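Side-chain contacts in esterase (uncultured bacterium FLS12, PDB 4RGY), which is a low-temperature-active alkaline esterase that hydrolyses ester bonds and has an alpha/beta-hydrolase fold: residues A172-R175 with N176-D180; V223-R226 with D227-G231; C212-D216 with F217-D221. One frame throughout, in Å; residues are numbered along the deposited sequence.

Contact 1 (A172-R175 with N176-D180)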
# COMPACT_ATOMS: atom_id res chain seq x y z
N ALA A 172 19.58 -7.11 -27.32
CA ALA A 172 19.76 -5.68 -27.08
C ALA A 172 19.68 -5.36 -25.59
O ALA A 172 20.44 -4.53 -25.08
CB ALA A 172 18.74 -4.87 -27.86
N GLU A 173 18.77 -6.03 -24.88
CA GLU A 173 18.63 -5.81 -23.44
C GLU A 173 19.88 -6.28 -22.69
O GLU A 173 20.35 -5.61 -21.78
CB GLU A 173 17.38 -6.48 -22.88
CG GLU A 173 17.23 -6.30 -21.37
CD GLU A 173 15.88 -6.76 -20.85
OE1 GLU A 173 15.47 -7.90 -21.16
OE2 GLU A 173 15.22 -5.99 -20.12
N GLN A 174 20.41 -7.43 -23.09
CA GLN A 174 21.64 -7.92 -22.47
C GLN A 174 22.79 -6.93 -22.69
O GLN A 174 23.60 -6.71 -21.79
CB GLN A 174 21.99 -9.32 -22.99
CG GLN A 174 20.98 -10.39 -22.57
CD GLN A 174 20.89 -10.54 -21.07
OE1 GLN A 174 19.83 -10.31 -20.46
NE2 GLN A 174 21.99 -10.94 -20.45
N ARG A 175 22.83 -6.32 -23.87
CA ARG A 175 23.83 -5.28 -24.13
C ARG A 175 23.61 -4.04 -23.27
O ARG A 175 24.57 -3.44 -22.79
CB ARG A 175 23.87 -4.93 -25.62
CG ARG A 175 24.39 -6.07 -26.47
CD ARG A 175 24.74 -5.62 -27.88
NE ARG A 175 25.41 -6.70 -28.61
CZ ARG A 175 24.90 -7.32 -29.66
NH1 ARG A 175 23.71 -6.96 -30.14
NH2 ARG A 175 25.58 -8.29 -30.25
N ASN A 176 22.35 -3.67 -23.05
CA ASN A 176 22.06 -2.55 -22.15
C ASN A 176 22.54 -2.84 -20.73
O ASN A 176 23.05 -1.96 -20.04
CB ASN A 176 20.57 -2.24 -22.12
CG ASN A 176 20.04 -1.76 -23.45
OD1 ASN A 176 20.80 -1.31 -24.31
ND2 ASN A 176 18.73 -1.85 -23.63
N ILE A 177 22.37 -4.08 -20.30
CA ILE A 177 22.80 -4.47 -18.97
C ILE A 177 24.32 -4.58 -18.87
O ILE A 177 24.95 -3.93 -18.03
CB ILE A 177 22.18 -5.82 -18.56
CG1 ILE A 177 20.65 -5.68 -18.43
CG2 ILE A 177 22.78 -6.30 -17.25
CD1 ILE A 177 19.92 -7.00 -18.41
N PHE A 178 24.92 -5.36 -19.77
CA PHE A 178 26.32 -5.77 -19.62
C PHE A 178 27.32 -5.07 -20.52
O PHE A 178 28.53 -5.20 -20.29
CB PHE A 178 26.45 -7.28 -19.84
CG PHE A 178 25.75 -8.10 -18.80
CD1 PHE A 178 26.22 -8.12 -17.49
CD2 PHE A 178 24.63 -8.85 -19.12
CE1 PHE A 178 25.59 -8.87 -16.52
CE2 PHE A 178 23.99 -9.60 -18.15
CZ PHE A 178 24.48 -9.61 -16.84
N GLY A 179 26.84 -4.36 -21.53
CA GLY A 179 27.73 -3.72 -22.49
C GLY A 179 28.23 -4.67 -23.56
O GLY A 179 27.44 -5.28 -24.27
N ASP A 180 29.55 -4.79 -23.67
CA ASP A 180 30.15 -5.69 -24.64
C ASP A 180 30.00 -7.14 -24.17
O ASP A 180 30.70 -7.57 -23.25
CB ASP A 180 31.64 -5.35 -24.80
CG ASP A 180 32.33 -6.19 -25.87
OD1 ASP A 180 31.72 -7.12 -26.43
OD2 ASP A 180 33.51 -5.90 -26.14

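Contact 2 (V223-R226 with D227-G231)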
# COMPACT_ATOMS: atom_id res chain seq x y z
N VAL A 223 23.43 -26.97 -13.64
CA VAL A 223 24.29 -28.14 -13.55
C VAL A 223 25.73 -27.76 -13.90
O VAL A 223 26.68 -28.19 -13.23
CB VAL A 223 23.78 -29.29 -14.46
CG1 VAL A 223 24.83 -30.39 -14.58
CG2 VAL A 223 22.47 -29.84 -13.90
N ARG A 224 25.90 -26.92 -14.91
CA ARG A 224 27.24 -26.49 -15.29
C ARG A 224 27.91 -25.67 -14.18
O ARG A 224 29.10 -25.86 -13.89
CB ARG A 224 27.23 -25.75 -16.63
CG ARG A 224 27.04 -26.72 -17.80
CD ARG A 224 27.23 -26.05 -19.17
NE ARG A 224 26.31 -24.94 -19.34
CZ ARG A 224 26.67 -23.67 -19.19
NH1 ARG A 224 27.93 -23.39 -18.87
NH2 ARG A 224 25.78 -22.70 -19.34
N PHE A 225 27.15 -24.80 -13.52
CA PHE A 225 27.72 -24.03 -12.41
C PHE A 225 28.06 -24.94 -11.23
O PHE A 225 29.13 -24.81 -10.63
CB PHE A 225 26.78 -22.89 -11.97
CG PHE A 225 27.33 -22.06 -10.85
CD1 PHE A 225 28.27 -21.06 -11.08
CD2 PHE A 225 26.92 -22.28 -9.54
CE1 PHE A 225 28.79 -20.31 -10.04
CE2 PHE A 225 27.43 -21.52 -8.49
CZ PHE A 225 28.36 -20.53 -8.75
N ARG A 226 27.15 -25.85 -10.89
CA ARG A 226 27.38 -26.82 -9.83
C ARG A 226 28.66 -27.60 -10.07
O ARG A 226 29.51 -27.71 -9.17
CB ARG A 226 26.21 -27.80 -9.74
CG ARG A 226 26.37 -28.82 -8.62
CD ARG A 226 25.51 -30.05 -8.86
NE ARG A 226 25.99 -30.82 -10.00
CZ ARG A 226 25.36 -31.87 -10.51
NH1 ARG A 226 24.20 -32.25 -9.99
NH2 ARG A 226 25.87 -32.53 -11.54
N ASP A 227 28.81 -28.15 -11.28
CA ASP A 227 29.98 -28.96 -11.60
C ASP A 227 31.25 -28.12 -11.52
O ASP A 227 32.29 -28.58 -11.04
CB ASP A 227 29.83 -29.61 -12.98
CG ASP A 227 28.79 -30.72 -13.01
OD1 ASP A 227 28.30 -31.12 -11.93
OD2 ASP A 227 28.45 -31.16 -14.12
N HIS A 228 31.15 -26.86 -11.93
CA HIS A 228 32.28 -25.95 -11.84
C HIS A 228 32.72 -25.74 -10.40
O HIS A 228 33.89 -25.93 -10.06
CB HIS A 228 31.91 -24.61 -12.50
CG HIS A 228 32.95 -23.55 -12.36
ND1 HIS A 228 34.17 -23.61 -13.01
CD2 HIS A 228 32.93 -22.37 -11.70
CE1 HIS A 228 34.86 -22.51 -12.73
NE2 HIS A 228 34.13 -21.75 -11.94
N VAL A 229 31.79 -25.35 -9.53
CA VAL A 229 32.18 -25.06 -8.16
C VAL A 229 32.63 -26.31 -7.40
O VAL A 229 33.53 -26.24 -6.56
CB VAL A 229 31.10 -24.26 -7.37
CG1 VAL A 229 30.84 -22.93 -8.06
CG2 VAL A 229 29.82 -25.06 -7.21
N ARG A 230 32.02 -27.45 -7.70
CA ARG A 230 32.41 -28.70 -7.05
C ARG A 230 33.81 -29.13 -7.44
O ARG A 230 34.56 -29.64 -6.60
CB ARG A 230 31.44 -29.81 -7.43
CG ARG A 230 30.19 -29.75 -6.64
CD ARG A 230 29.09 -30.51 -7.33
NE ARG A 230 28.11 -31.06 -6.39
CZ ARG A 230 27.42 -30.38 -5.47
NH1 ARG A 230 27.54 -29.06 -5.30
NH2 ARG A 230 26.59 -31.07 -4.70
N GLY A 231 34.17 -28.92 -8.70
CA GLY A 231 35.50 -29.23 -9.18
C GLY A 231 36.54 -28.31 -8.57
O GLY A 231 37.73 -28.65 -8.50

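Contact 3 (C212-D216 with F217-D221)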
# COMPACT_ATOMS: atom_id res chain seq x y z
N CYS A 212 17.76 -26.04 -8.01
CA CYS A 212 17.02 -25.83 -9.26
C CYS A 212 16.06 -26.98 -9.52
O CYS A 212 16.37 -28.14 -9.22
CB CYS A 212 18.00 -25.68 -10.44
SG CYS A 212 17.22 -25.07 -11.95
N GLY A 213 14.89 -26.65 -10.08
CA GLY A 213 13.97 -27.68 -10.54
C GLY A 213 14.51 -28.33 -11.81
O GLY A 213 15.04 -27.65 -12.68
N THR A 214 14.36 -29.65 -11.92
CA THR A 214 14.99 -30.39 -13.01
C THR A 214 14.37 -30.14 -14.38
O THR A 214 14.96 -30.51 -15.40
CB THR A 214 15.07 -31.92 -12.71
OG1 THR A 214 13.77 -32.40 -12.33
CG2 THR A 214 16.06 -32.19 -11.58
N GLU A 215 13.20 -29.50 -14.42
CA GLU A 215 12.55 -29.16 -15.68
C GLU A 215 12.62 -27.67 -16.01
O GLU A 215 12.03 -27.21 -16.98
CB GLU A 215 11.09 -29.63 -15.69
CG GLU A 215 10.91 -31.14 -15.70
CD GLU A 215 11.28 -31.77 -14.37
OE1 GLU A 215 10.68 -31.38 -13.35
OE2 GLU A 215 12.17 -32.65 -14.35
N ASP A 216 13.36 -26.92 -15.20
CA ASP A 216 13.55 -25.49 -15.43
C ASP A 216 14.38 -25.29 -16.68
O ASP A 216 15.30 -26.07 -16.95
CB ASP A 216 14.28 -24.89 -14.22
CG ASP A 216 14.17 -23.37 -14.14
OD1 ASP A 216 14.55 -22.68 -15.11
OD2 ASP A 216 13.71 -22.87 -13.09
N PHE A 217 14.08 -24.25 -17.46
CA PHE A 217 14.89 -23.94 -18.63
C PHE A 217 16.33 -23.63 -18.23
O PHE A 217 17.25 -23.81 -19.02
CB PHE A 217 14.28 -22.79 -19.45
CG PHE A 217 14.31 -21.45 -18.77
CD1 PHE A 217 13.66 -21.25 -17.56
CD2 PHE A 217 14.95 -20.37 -19.36
CE1 PHE A 217 13.68 -20.02 -16.93
CE2 PHE A 217 14.97 -19.14 -18.75
CZ PHE A 217 14.33 -18.96 -17.54
N LEU A 218 16.52 -23.20 -16.98
CA LEU A 218 17.85 -22.86 -16.48
C LEU A 218 18.57 -24.05 -15.85
O LEU A 218 19.66 -23.88 -15.29
CB LEU A 218 17.74 -21.72 -15.45
CG LEU A 218 17.31 -20.38 -16.03
CD1 LEU A 218 16.97 -19.39 -14.91
CD2 LEU A 218 18.39 -19.82 -16.94
N TYR A 219 17.99 -25.24 -15.94
CA TYR A 219 18.59 -26.40 -15.27
C TYR A 219 20.01 -26.70 -15.77
O TYR A 219 20.91 -26.91 -14.96
CB TYR A 219 17.71 -27.64 -15.41
CG TYR A 219 18.30 -28.86 -14.75
CD1 TYR A 219 18.46 -28.91 -13.37
CD2 TYR A 219 18.73 -29.95 -15.50
CE1 TYR A 219 19.01 -30.01 -12.75
CE2 TYR A 219 19.28 -31.06 -14.88
CZ TYR A 219 19.42 -31.09 -13.51
OH TYR A 219 19.96 -32.18 -12.88
N GLU A 220 20.20 -26.71 -17.08
CA GLU A 220 21.50 -27.02 -17.65
C GLU A 220 22.58 -26.04 -17.18
O GLU A 220 23.68 -26.46 -16.81
CB GLU A 220 21.44 -27.09 -19.18
CG GLU A 220 20.68 -28.29 -19.72
CD GLU A 220 19.20 -28.30 -19.33
OE1 GLU A 220 18.58 -27.21 -19.28
OE2 GLU A 220 18.67 -29.39 -19.05
N ASP A 221 22.25 -24.75 -17.18
CA ASP A 221 23.16 -23.73 -16.66
C ASP A 221 23.49 -24.00 -15.20
O ASP A 221 24.63 -23.81 -14.76
CB ASP A 221 22.56 -22.32 -16.77
CG ASP A 221 22.55 -21.78 -18.19
OD1 ASP A 221 23.20 -22.37 -19.07
OD2 ASP A 221 21.89 -20.74 -18.41

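Contact 1 (A172-R175 with N176-D180)
At the edge of the Phe178 ring lies the amide of Gln174: Gln174 NE2 sits near the ring plane, 3.3 Å from Phe178 CE2, with the amide and ring planes 53° apart. One face of the same ring is covered by its sequence neighbour Ile177, whose CG2 stands above the ring centre, and the ring of His189 meets Phe178 edge-to-face. The amide reaches its place because the Gln174 chain bends at its second torsion (chi2 -61°), so that it runs beside Phe178 in the same direction. Ile177 has CG1 beside its backbone N, which carries its CD1 back up the helix to 3.9 Å from Gln174 OE1 and 4.1 Å from Glu173 CG. The carboxylate of Glu173 is engaged separately, in a salt bridge with Arg83.

Asn176 turns toward the preceding turn of the helix, where its CG comes 3.2 Å from Ala172 O. Its OD1 is hydrogen-bonded to His91 ND1 of a second subunit, while Gly92 of that subunit packs on Asn176 and Leu93 of the same subunit packs on Glu173. This flank of the helix therefore belongs to a subunit interface.

Regular i to i+4 backbone bonds join the segments, and the last is the most bent: Gly179 N reaches Arg175 O at 2.8 Å with an N-H...O angle of 140°. Beside this bond, Arg175 CB and CG rest against Gly179 O. At Gly179 phi turns positive, and a CB there would be jammed against the carbonyl oxygen of Phe178. The arrangement is that of a helix ended by glycine at its C' position, here closing helix 170-178 next to the subunit interface.

Contact 2 (V223-R226 with D227-G231)
This is a local contact between successive turns of helix 219-232, in which Phe225 meets Val229 on the buried flank and Arg226 meets both Asp227 and Arg230 nearer the solvent. On the buried flank Val229 CG1 lies over one face of the Phe225 ring, 3.5 Å from Phe225 CZ and displaced toward the rim. It is a CH-pi contact, with the methyl 24° off the ring normal. Phe225 has CG anti to its own N, which brings the end of the ring forward along the helix to the valine. Phe192 meets the same ring edge-to-face, and its carbonyl oxygen is hydrogen-bonded to His228 NE2, so this flank faces helix 191-200.

The helix is the connection of a beta-alpha-beta crossover between the parallel strands 207-213 and 236-241, and Arg226 lies toward the latter, where its guanidinium makes a cation-pi contact with Tyr238. A bend at chi3 (69°) turns the group back on Asp227. Arg226 NE and NH2 grip the carboxylate side-on, both giving a hydrogen bond to Asp227 OD1, at 3.0 Å and 2.8 Å respectively. OD1 lies in the guanidinium plane and is approached on its syn side, with the two flat groups 36° apart.

One face of the Arg230 guanidinium rests on the aliphatic part of Arg226, whose CG is 3.5 Å from Arg230 NH1. Replacing Arg226 by an alanine would probably leave the Asp227 carboxylate without its salt-bridge mate and strip the support from that face. The contact brings like charges close, NE of Arg226 and NE of Arg230 being 4.2 Å apart, and Asp227 probably offsets some of that repulsion. Alongside, Val223 CG1 touches Asp227 OD2 at 3.7 Å.

Contact 3 (C212-D216 with F217-D221)
Asp216 and Tyr219 carry most of this contact, at the bend where strand 207-213 gives way to helix 219-232. OD1 of Asp216 accepts a nearly straight hydrogen bond from Leu218 N (2.8 Å, 167°), on its anti side, forming an Asx turn. The same residues lie in a type I beta turn closed by Tyr219 N, 3.0 Å from Asp216 O and well above the carbonyl plane, and Leu218 takes the N-cap position.

The carboxylate's other oxygen, OD2, is hydrogen-bonded to His245 ND1. With Ser126 this is consistent with the Ser-His-Asp catalytic triad of alpha/beta-hydrolases, the acid standing just after a strand; the Asx turn would then fix its orientation. Phe217, with CG between its backbone N and carbonyl carbon (chi1 68°), brings its CD1 to 3.0 Å from Asp216 OD1 and meets the His245 ring edge-to-face.

The Tyr219 ring packs against the preceding type I turn from Gly213 to Asp216. Thr214 CA lies over one face of the Tyr219 ring, 4.0 Å from its centroid, in a CH-pi contact, while Cys212 SG approaches the ring edge, 4.3 Å from Tyr219 CD1. The phenol OH is hydrogen-bonded to Glu240 OE1.

Along the chain the order is contact 1, contact 3, contact 2. Contacts 3 and 2 adjoin in sequence, their centres about 14 Å apart, and share helix 219-232: contact 3 forms its start after strand 207-213, and contact 2 its later turns before strand 236-241. Together they follow one beta-alpha-beta unit at the edge of the central sheet, from the probable catalytic acid outward. Contact 1 stands apart on helix 170-178, where it faces a second subunit. Its centre is about 23 Å from that of contact 3 and about 26 Å from that of contact 2, and it touches neither, which places this part of the subunit interface away from the probable active-site turn.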